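PDB 5JIP: cortical-lytic enzyme, which probably acts as a lysozyme-type muramidase of glycoside hydrolase family 25, cleaving spore-cortex peptidoglycan during germination. Local coordinates for residues I242-A253 / A278-S286; D36-G46 / I68-K77. All blocks are in the same frame, centred on the assembly; numbering follows the deposited sequence.

Interaction 1: I242-A253 / A278-S286; sequences ISGNKIFVNWTA and ATKIVIDKS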
loop_
_atom_site.group_PDB
_atom_site.type_symbol
_atom_site.label_atom_id
_atom_site.label_comp_id
_atom_site.label_asym_id
_atom_site.label_seq_id
_atom_site.Cartn_x
_atom_site.Cartn_y
_atom_site.Cartn_z
ATOM N N ILE A 242 8.585 -25.799 8.339
ATOM C CA ILE A 242 10.026 -25.584 8.388
ATOM C C ILE A 242 10.701 -26.640 7.527
ATOM O O ILE A 242 10.388 -27.827 7.630
ATOM C CB ILE A 242 10.559 -25.625 9.828
ATOM C CG1 ILE A 242 9.935 -24.481 10.633
ATOM C CG2 ILE A 242 12.058 -25.522 9.839
ATOM C CD1 ILE A 242 10.483 -24.327 12.045
ATOM N N SER A 243 11.613 -26.201 6.673
ATOM C CA SER A 243 12.428 -27.109 5.878
ATOM C C SER A 243 13.784 -26.453 5.712
ATOM O O SER A 243 13.867 -25.257 5.403
ATOM C CB SER A 243 11.795 -27.401 4.515
ATOM O OG SER A 243 12.546 -28.350 3.778
ATOM N N GLY A 244 14.845 -27.225 5.911
ATOM C CA GLY A 244 16.151 -26.591 5.878
ATOM C C GLY A 244 16.187 -25.511 6.931
ATOM O O GLY A 244 15.647 -25.665 8.035
ATOM N N ASN A 245 16.807 -24.384 6.594
ATOM C CA ASN A 245 16.913 -23.302 7.560
ATOM C C ASN A 245 15.852 -22.235 7.330
ATOM O O ASN A 245 16.033 -21.086 7.738
ATOM C CB ASN A 245 18.312 -22.684 7.533
ATOM C CG ASN A 245 18.716 -22.134 8.890
ATOM O OD1 ASN A 245 18.498 -22.779 9.922
ATOM N ND2 ASN A 245 19.274 -20.929 8.903
ATOM N N LYS A 246 14.733 -22.601 6.706
ATOM C CA LYS A 246 13.747 -21.626 6.261
ATOM C C LYS A 246 12.368 -21.973 6.811
ATOM O O LYS A 246 12.042 -23.143 7.020
ATOM C CB LYS A 246 13.731 -21.566 4.739
ATOM C CG LYS A 246 15.071 -21.026 4.153
ATOM C CD LYS A 246 15.246 -21.384 2.672
ATOM C CE LYS A 246 16.483 -20.702 2.015
ATOM N NZ LYS A 246 17.465 -20.219 3.005
ATOM N N ILE A 247 11.570 -20.935 7.065
ATOM C CA ILE A 247 10.151 -21.079 7.355
ATOM C C ILE A 247 9.373 -20.679 6.113
ATOM O O ILE A 247 9.522 -19.561 5.606
ATOM C CB ILE A 247 9.728 -20.235 8.565
ATOM C CG1 ILE A 247 10.637 -20.536 9.759
ATOM C CG2 ILE A 247 8.284 -20.566 8.940
ATOM C CD1 ILE A 247 10.473 -19.597 10.918
ATOM N N PHE A 248 8.550 -21.597 5.613
ATOM C CA PHE A 248 7.730 -21.368 4.428
ATOM C C PHE A 248 6.312 -21.070 4.904
ATOM O O PHE A 248 5.658 -21.937 5.486
ATOM C CB PHE A 248 7.765 -22.588 3.507
ATOM C CG PHE A 248 9.115 -22.829 2.896
ATOM C CD1 PHE A 248 10.119 -23.445 3.628
ATOM C CD2 PHE A 248 9.381 -22.426 1.596
ATOM C CE1 PHE A 248 11.375 -23.661 3.066
ATOM C CE2 PHE A 248 10.628 -22.628 1.028
ATOM C CZ PHE A 248 11.630 -23.248 1.759
ATOM N N VAL A 249 5.843 -19.848 4.668
ATOM C CA VAL A 249 4.544 -19.396 5.162
ATOM C C VAL A 249 3.640 -19.093 3.980
ATOM O O VAL A 249 4.074 -18.504 2.986
ATOM C CB VAL A 249 4.687 -18.153 6.072
ATOM C CG1 VAL A 249 3.341 -17.791 6.699
ATOM C CG2 VAL A 249 5.756 -18.381 7.150
ATOM N N ASN A 250 2.371 -19.486 4.086
ATOM C CA ASN A 250 1.430 -19.158 3.022
ATOM C C ASN A 250 0.060 -18.898 3.632
ATOM O O ASN A 250 -0.204 -19.242 4.792
ATOM C CB ASN A 250 1.368 -20.258 1.947
ATOM C CG ASN A 250 0.635 -21.494 2.412
ATOM O OD1 ASN A 250 1.148 -22.282 3.208
ATOM N ND2 ASN A 250 -0.554 -21.689 1.888
ATOM N N TRP A 251 -0.801 -18.252 2.848
ATOM C CA TRP A 251 -2.128 -17.891 3.336
ATOM C C TRP A 251 -3.066 -17.685 2.159
ATOM O O TRP A 251 -2.651 -17.572 1.002
ATOM C CB TRP A 251 -2.056 -16.633 4.229
ATOM C CG TRP A 251 -1.411 -15.428 3.578
ATOM C CD1 TRP A 251 -2.037 -14.459 2.863
ATOM C CD2 TRP A 251 -0.017 -15.072 3.601
ATOM N NE1 TRP A 251 -1.117 -13.511 2.427
ATOM C CE2 TRP A 251 0.125 -13.871 2.860
ATOM C CE3 TRP A 251 1.117 -15.658 4.155
ATOM C CZ2 TRP A 251 1.360 -13.240 2.674
ATOM C CZ3 TRP A 251 2.346 -15.031 3.975
ATOM C CH2 TRP A 251 2.455 -13.835 3.233
ATOM N N THR A 252 -4.363 -17.651 2.471
ATOM C CA THR A 252 -5.370 -17.267 1.500
ATOM C C THR A 252 -5.341 -15.768 1.307
ATOM O O THR A 252 -5.229 -15.010 2.273
ATOM C CB THR A 252 -6.760 -17.693 1.973
ATOM O OG1 THR A 252 -6.772 -19.107 2.168
ATOM C CG2 THR A 252 -7.837 -17.273 0.959
ATOM N N ALA A 253 -5.485 -15.336 0.057
ATOM C CA ALA A 253 -5.486 -13.904 -0.215
ATOM C C ALA A 253 -6.682 -13.246 0.452
ATOM O O ALA A 253 -7.819 -13.742 0.363
ATOM C CB ALA A 253 -5.510 -13.628 -1.709
ATOM N N ALA A 278 0.196 -10.827 -2.652
ATOM C CA ALA A 278 1.042 -11.865 -2.080
ATOM C C ALA A 278 0.236 -12.878 -1.283
ATOM O O ALA A 278 -0.775 -12.550 -0.657
ATOM C CB ALA A 278 2.100 -11.254 -1.175
ATOM N N THR A 279 0.702 -14.129 -1.323
ATOM C CA THR A 279 0.128 -15.215 -0.531
ATOM C C THR A 279 1.195 -16.079 0.137
ATOM O O THR A 279 0.863 -17.133 0.705
ATOM C CB THR A 279 -0.805 -16.093 -1.393
ATOM O OG1 THR A 279 -0.085 -16.700 -2.464
ATOM C CG2 THR A 279 -1.942 -15.269 -1.975
ATOM N N LYS A 280 2.461 -15.667 0.113
ATOM C CA LYS A 280 3.507 -16.454 0.742
ATOM C C LYS A 280 4.741 -15.596 1.024
ATOM O O LYS A 280 4.910 -14.509 0.475
ATOM C CB LYS A 280 3.882 -17.648 -0.146
ATOM C CG LYS A 280 4.407 -17.264 -1.521
ATOM C CD LYS A 280 4.715 -18.482 -2.336
ATOM C CE LYS A 280 4.959 -18.121 -3.813
ATOM N NZ LYS A 280 5.382 -19.327 -4.555
ATOM N N ILE A 281 5.571 -16.092 1.936
ATOM C CA ILE A 281 6.879 -15.522 2.232
ATOM C C ILE A 281 7.771 -16.664 2.702
ATOM O O ILE A 281 7.320 -17.594 3.377
ATOM C CB ILE A 281 6.818 -14.394 3.291
ATOM C CG1 ILE A 281 8.194 -13.744 3.459
ATOM C CG2 ILE A 281 6.342 -14.940 4.609
ATOM C CD1 ILE A 281 8.268 -12.554 4.458
ATOM N N VAL A 282 9.033 -16.612 2.313
ATOM C CA VAL A 282 10.034 -17.558 2.783
ATOM C C VAL A 282 10.933 -16.794 3.731
ATOM O O VAL A 282 11.488 -15.759 3.356
ATOM C CB VAL A 282 10.836 -18.157 1.622
ATOM C CG1 VAL A 282 11.754 -19.265 2.138
ATOM C CG2 VAL A 282 9.898 -18.633 0.518
ATOM N N ILE A 283 11.062 -17.285 4.953
ATOM C CA ILE A 283 11.738 -16.569 6.028
ATOM C C ILE A 283 12.991 -17.338 6.406
ATOM O O ILE A 283 12.927 -18.540 6.695
ATOM C CB ILE A 283 10.834 -16.400 7.257
ATOM C CG1 ILE A 283 9.578 -15.622 6.879
ATOM C CG2 ILE A 283 11.587 -15.706 8.385
ATOM C CD1 ILE A 283 8.574 -15.544 8.015
ATOM N N ASP A 284 14.118 -16.628 6.448
ATOM C CA ASP A 284 15.389 -17.191 6.885
ATOM C C ASP A 284 15.418 -17.273 8.409
ATOM O O ASP A 284 15.353 -16.244 9.095
ATOM C CB ASP A 284 16.530 -16.325 6.340
ATOM C CG ASP A 284 17.893 -16.953 6.527
ATOM O OD1 ASP A 284 18.106 -17.622 7.555
ATOM O OD2 ASP A 284 18.754 -16.770 5.643
ATOM N N LYS A 285 15.536 -18.505 8.937
ATOM C CA LYS A 285 15.450 -18.735 10.382
ATOM C C LYS A 285 16.581 -18.079 11.153
ATOM O O LYS A 285 16.409 -17.751 12.337
ATOM C CB LYS A 285 15.470 -20.229 10.680
ATOM C CG LYS A 285 14.167 -20.933 10.451
ATOM C CD LYS A 285 14.358 -22.443 10.537
ATOM C CE LYS A 285 14.576 -22.885 11.968
ATOM N NZ LYS A 285 14.636 -24.369 12.087
ATOM N N SER A 286 17.742 -17.917 10.518
ATOM C CA SER A 286 18.917 -17.398 11.209
ATOM C C SER A 286 18.731 -15.965 11.669
ATOM O O SER A 286 19.476 -15.503 12.536
ATOM C CB SER A 286 20.128 -17.476 10.292
ATOM O OG SER A 286 19.972 -16.592 9.211
#
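I242 packs on the end of K285: the lysine chain bends at chi3 (73°) and crosses the isoleucine at about a right angle, with NZ 3.6 Å from I242 CG2. The type II' turn from S243 to K246 presents N245 O, which takes K285 N at 2.9 Å; beyond it D284 OD1 closes an Asx turn, accepting both S286 N and S286 OG from the same face of its carboxylate. Antiparallel pairing follows, with two backbone bonds each for I247–I283 and V249–I281. I247 CG1 rests on K285 CG at 3.6 Å. F248 receives V282 CG1 over one ring face, 3.7 Å from CE2, and Y241 meets its ring nearly parallel. V249 CG2 touches I283 CD1 at 4.1 Å. At W251, CG lies between the backbone N and carbonyl carbon (chi1 55°), folding the indole over the T279–K280 peptide; T279 CA is 3.8 Å from the five-membered ring's centroid, and NE1 makes a weak bond of 3.2 Å to A278 O. The topology is consistent with a fibronectin type III-like sandwich. I247, V249, W251 and I283 face its second sheet, touching I298, I300 and V264, whereas K280 reaches D132 and D136 of the second subunit in salt bridges. The I247/V249/I283 face thus joins the sheets by apolar contact; the F248/V282/K280 face is mixed, its subunit contact partly electrostatic.

Interaction 2: D36-G46 / I68-K77; sequences DFIYLRASGSG and IPCGAYHFAK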
loop_
_atom_site.group_PDB
_atom_site.type_symbol
_atom_site.label_atom_id
_atom_site.label_comp_id
_atom_site.label_asym_id
_atom_site.label_seq_id
_atom_site.Cartn_x
_atom_site.Cartn_y
_atom_site.Cartn_z
ATOM N N ASP A 36 -25.491 0.888 3.607
ATOM C CA ASP A 36 -24.216 0.170 3.610
ATOM C C ASP A 36 -23.460 0.349 4.911
ATOM O O ASP A 36 -22.614 -0.485 5.259
ATOM C CB ASP A 36 -23.340 0.653 2.462
ATOM C CG ASP A 36 -23.959 0.394 1.108
ATOM O OD1 ASP A 36 -24.101 -0.787 0.727
ATOM O OD2 ASP A 36 -24.292 1.359 0.423
ATOM N N PHE A 37 -23.741 1.424 5.632
ATOM C CA PHE A 37 -23.041 1.732 6.869
ATOM C C PHE A 37 -23.941 2.657 7.662
ATOM O O PHE A 37 -24.847 3.287 7.106
ATOM C CB PHE A 37 -21.675 2.412 6.608
ATOM C CG PHE A 37 -21.780 3.682 5.787
ATOM C CD1 PHE A 37 -22.146 4.894 6.374
ATOM C CD2 PHE A 37 -21.552 3.660 4.425
ATOM C CE1 PHE A 37 -22.269 6.040 5.626
ATOM C CE2 PHE A 37 -21.663 4.809 3.671
ATOM C CZ PHE A 37 -22.020 6.011 4.274
ATOM N N ILE A 38 -23.687 2.729 8.968
ATOM C CA ILE A 38 -24.338 3.708 9.839
ATOM C C ILE A 38 -23.286 4.335 10.744
ATOM O O ILE A 38 -22.547 3.628 11.445
ATOM C CB ILE A 38 -25.457 3.089 10.716
ATOM C CG1 ILE A 38 -26.578 2.534 9.849
ATOM C CG2 ILE A 38 -25.997 4.122 11.699
ATOM C CD1 ILE A 38 -27.555 1.695 10.633
ATOM N N TYR A 39 -23.269 5.669 10.794
ATOM C CA TYR A 39 -22.497 6.412 11.791
ATOM C C TYR A 39 -23.380 6.868 12.949
ATOM O O TYR A 39 -24.528 7.260 12.747
ATOM C CB TYR A 39 -21.806 7.624 11.165
ATOM C CG TYR A 39 -20.369 7.316 10.782
ATOM C CD1 TYR A 39 -19.374 7.187 11.749
ATOM C CD2 TYR A 39 -20.012 7.140 9.462
ATOM C CE1 TYR A 39 -18.067 6.908 11.398
ATOM C CE2 TYR A 39 -18.706 6.839 9.102
ATOM C CZ TYR A 39 -17.744 6.714 10.056
ATOM O OH TYR A 39 -16.470 6.406 9.629
ATOM N N LEU A 40 -22.832 6.772 14.168
ATOM C CA LEU A 40 -23.491 7.155 15.413
ATOM C C LEU A 40 -22.646 8.186 16.147
ATOM O O LEU A 40 -21.416 8.128 16.122
ATOM C CB LEU A 40 -23.661 5.958 16.358
ATOM C CG LEU A 40 -24.245 4.666 15.755
ATOM C CD1 LEU A 40 -24.107 3.515 16.767
ATOM C CD2 LEU A 40 -25.678 4.902 15.325
ATOM N N ARG A 41 -23.298 9.115 16.829
ATOM C CA ARG A 41 -22.574 9.897 17.821
ATOM C C ARG A 41 -22.226 9.014 19.006
ATOM O O ARG A 41 -23.100 8.389 19.620
ATOM C CB ARG A 41 -23.386 11.107 18.295
ATOM C CG ARG A 41 -22.577 11.980 19.283
ATOM C CD ARG A 41 -23.237 13.340 19.558
ATOM N NE ARG A 41 -24.410 13.217 20.415
ATOM C CZ ARG A 41 -25.005 14.247 21.014
ATOM N NH1 ARG A 41 -24.553 15.477 20.805
ATOM N NH2 ARG A 41 -26.041 14.036 21.821
ATOM N N ALA A 42 -20.951 8.983 19.339
ATOM C CA ALA A 42 -20.490 8.341 20.562
ATOM C C ALA A 42 -20.520 9.309 21.720
ATOM O O ALA A 42 -20.994 8.961 22.805
ATOM C CB ALA A 42 -19.078 7.799 20.401
ATOM N N SER A 43 -19.982 10.509 21.509
ATOM C CA SER A 43 -19.716 11.440 22.600
ATOM C C SER A 43 -19.633 12.837 22.023
ATOM O O SER A 43 -19.619 13.038 20.806
ATOM C CB SER A 43 -18.415 11.110 23.338
ATOM O OG SER A 43 -17.309 11.033 22.426
ATOM N N GLY A 44 -19.554 13.803 22.920
ATOM C CA GLY A 44 -19.461 15.183 22.505
ATOM C C GLY A 44 -19.187 16.080 23.685
ATOM O O GLY A 44 -19.537 15.763 24.821
ATOM N N SER A 45 -18.512 17.186 23.403
ATOM C CA SER A 45 -18.155 18.188 24.390
ATOM C C SER A 45 -18.808 19.530 24.070
ATOM O O SER A 45 -18.414 20.560 24.642
ATOM C CB SER A 45 -16.626 18.302 24.444
ATOM O OG SER A 45 -16.030 17.060 24.843
ATOM N N GLY A 46 -19.794 19.527 23.173
ATOM C CA GLY A 46 -20.433 20.749 22.720
ATOM C C GLY A 46 -21.144 21.520 23.814
ATOM O O GLY A 46 -21.322 22.739 23.698
ATOM N N ILE A 68 -24.507 -4.619 10.736
ATOM C CA ILE A 68 -24.465 -3.377 9.964
ATOM C C ILE A 68 -23.144 -2.679 10.254
ATOM O O ILE A 68 -22.872 -2.340 11.416
ATOM C CB ILE A 68 -25.619 -2.429 10.287
ATOM C CG1 ILE A 68 -26.982 -3.127 10.113
ATOM C CG2 ILE A 68 -25.540 -1.211 9.368
ATOM C CD1 ILE A 68 -28.123 -2.291 10.647
ATOM N N PRO A 69 -22.304 -2.433 9.252
ATOM C CA PRO A 69 -21.034 -1.735 9.524
ATOM C C PRO A 69 -21.300 -0.417 10.221
ATOM O O PRO A 69 -22.078 0.411 9.740
ATOM C CB PRO A 69 -20.419 -1.541 8.135
ATOM C CG PRO A 69 -21.014 -2.672 7.317
ATOM C CD PRO A 69 -22.426 -2.821 7.836
ATOM N N CYS A 70 -20.647 -0.244 11.363
ATOM C CA CYS A 70 -20.999 0.782 12.325
ATOM C C CYS A 70 -19.761 1.550 12.766
ATOM O O CYS A 70 -18.723 0.958 13.069
ATOM C CB CYS A 70 -21.699 0.135 13.523
ATOM S SG CYS A 70 -22.321 1.324 14.732
ATOM N N GLY A 71 -19.864 2.875 12.799
ATOM C CA GLY A 71 -18.792 3.701 13.311
ATOM C C GLY A 71 -19.375 4.807 14.168
ATOM O O GLY A 71 -20.594 4.972 14.229
ATOM N N ALA A 72 -18.495 5.579 14.813
ATOM C CA ALA A 72 -19.016 6.635 15.680
ATOM C C ALA A 72 -18.125 7.864 15.665
ATOM O O ALA A 72 -16.923 7.799 15.373
ATOM C CB ALA A 72 -19.177 6.122 17.103
ATOM N N TYR A 73 -18.726 8.986 16.066
ATOM C CA TYR A 73 -18.035 10.254 16.071
ATOM C C TYR A 73 -18.093 10.912 17.444
ATOM O O TYR A 73 -18.950 10.599 18.289
ATOM C CB TYR A 73 -18.595 11.205 15.010
ATOM C CG TYR A 73 -20.023 11.651 15.165
ATOM C CD1 TYR A 73 -20.369 12.703 16.017
ATOM C CD2 TYR A 73 -21.027 11.061 14.421
ATOM C CE1 TYR A 73 -21.669 13.108 16.141
ATOM C CE2 TYR A 73 -22.347 11.469 14.543
ATOM C CZ TYR A 73 -22.656 12.488 15.400
ATOM O OH TYR A 73 -23.969 12.873 15.511
ATOM N N HIS A 74 -17.125 11.798 17.648
ATOM C CA HIS A 74 -17.049 12.701 18.789
ATOM C C HIS A 74 -17.257 14.141 18.329
ATOM O O HIS A 74 -16.556 14.615 17.426
ATOM C CB HIS A 74 -15.690 12.586 19.488
ATOM C CG HIS A 74 -15.477 13.620 20.548
ATOM N ND1 HIS A 74 -16.120 13.576 21.764
ATOM C CD2 HIS A 74 -14.701 14.732 20.572
ATOM C CE1 HIS A 74 -15.733 14.609 22.498
ATOM N NE2 HIS A 74 -14.879 15.330 21.793
ATOM N N PHE A 75 -18.165 14.863 18.989
ATOM C CA PHE A 75 -18.362 16.277 18.683
ATOM C C PHE A 75 -17.315 17.081 19.440
ATOM O O PHE A 75 -17.319 17.138 20.678
ATOM C CB PHE A 75 -19.770 16.754 19.026
ATOM C CG PHE A 75 -20.009 18.175 18.634
ATOM C CD1 PHE A 75 -19.668 19.215 19.480
ATOM C CD2 PHE A 75 -20.555 18.469 17.406
ATOM C CE1 PHE A 75 -19.868 20.529 19.104
ATOM C CE2 PHE A 75 -20.751 19.784 17.015
ATOM C CZ PHE A 75 -20.430 20.806 17.873
ATOM N N ALA A 76 -16.428 17.719 18.689
ATOM C CA ALA A 76 -15.270 18.383 19.268
ATOM C C ALA A 76 -15.643 19.719 19.912
ATOM O O ALA A 76 -16.547 20.425 19.455
ATOM C CB ALA A 76 -14.238 18.620 18.188
ATOM N N LYS A 77 -14.923 20.071 20.975
ATOM C CA LYS A 77 -14.875 21.455 21.446
ATOM C C LYS A 77 -13.427 21.936 21.446
ATOM O O LYS A 77 -12.698 21.773 22.437
ATOM C CB LYS A 77 -15.503 21.613 22.823
ATOM C CG LYS A 77 -15.766 23.098 23.101
ATOM C CD LYS A 77 -16.737 23.357 24.238
ATOM C CE LYS A 77 -17.070 24.871 24.344
ATOM N NZ LYS A 77 -17.937 25.401 23.202
HETATM O O HOH W 1 -20.002 24.073 21.753
#
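L40 meets C70 on one face of a parallel strand pair, the cysteine sulfur 3.5 Å from L40 CD1, and I38 packs on I68 just before the second strand. On the other face Y39 sits at an unusual chi1 of -96°, bringing its ring obliquely against the partner strand until CD1 is 3.4 Å from G71 C; the glycine leaves room for the ring, and Y39 OH bonds to F109 O. Y73 takes a chi1 of 64°, which brings its ring flat beneath the neighbouring backbone: R41 CA stands over the ring centre, 3.6 Å from the Y73 centroid, and R41 CB reaches Y73 CZ at 3.3 Å. The arginine carries its guanidinium off to salt bridges with D53, E21 and a bound MES.

Strands 38-44 and 70-75 are neighbours in the family's beta/alpha barrel, joined by a beta-alpha-beta crossover through helix 56-66, onto which I38 and L40 turn outward, while Y39, R41, Y73 and F75 point to the inner side of the barrel.

A beta bulge interrupts the register after R41: Y73 O takes A42 N at 2.8 Å and, weakly, S43 N at 3.4 Å. Past it, S43 OG approaches the H74 imidazole at its edge, 2.9 Å from ND1, and Q88 holds NE2 at the far side of the ring; these two bonds fix its rotation. S45 OG lies near the same ring plane, 3.4 Å from H74 CE1. F75 CD1 and CE1 both touch G46 CA, the ring meeting it obliquely, and a water donating to G46 O accepts from K77 NZ.

In the fold
Interaction 2 closes along the chain before interaction 1 opens, and they lie on opposite sides of the chain's centre: their centres are about 41 Å apart and their nearest atoms about 19 Å. The centre of interaction 2, in the glycoside hydrolase family 25 barrel, lies about 11 Å from the centre of the chain; that of interaction 1, in the C-terminal sandwich, about 32 Å. The magnesium ion is bound by D227, M230, D258 and D304; the P69 side chain is about 4 Å from that of M230, and the Y39 side chain about 11 Å from the metal. A bound MES, probably from the crystallisation liquor, lies about 3 Å from the R41 side chain, possibly marking a pocket, whereas 242-253/278-286 contributes to the subunit interface.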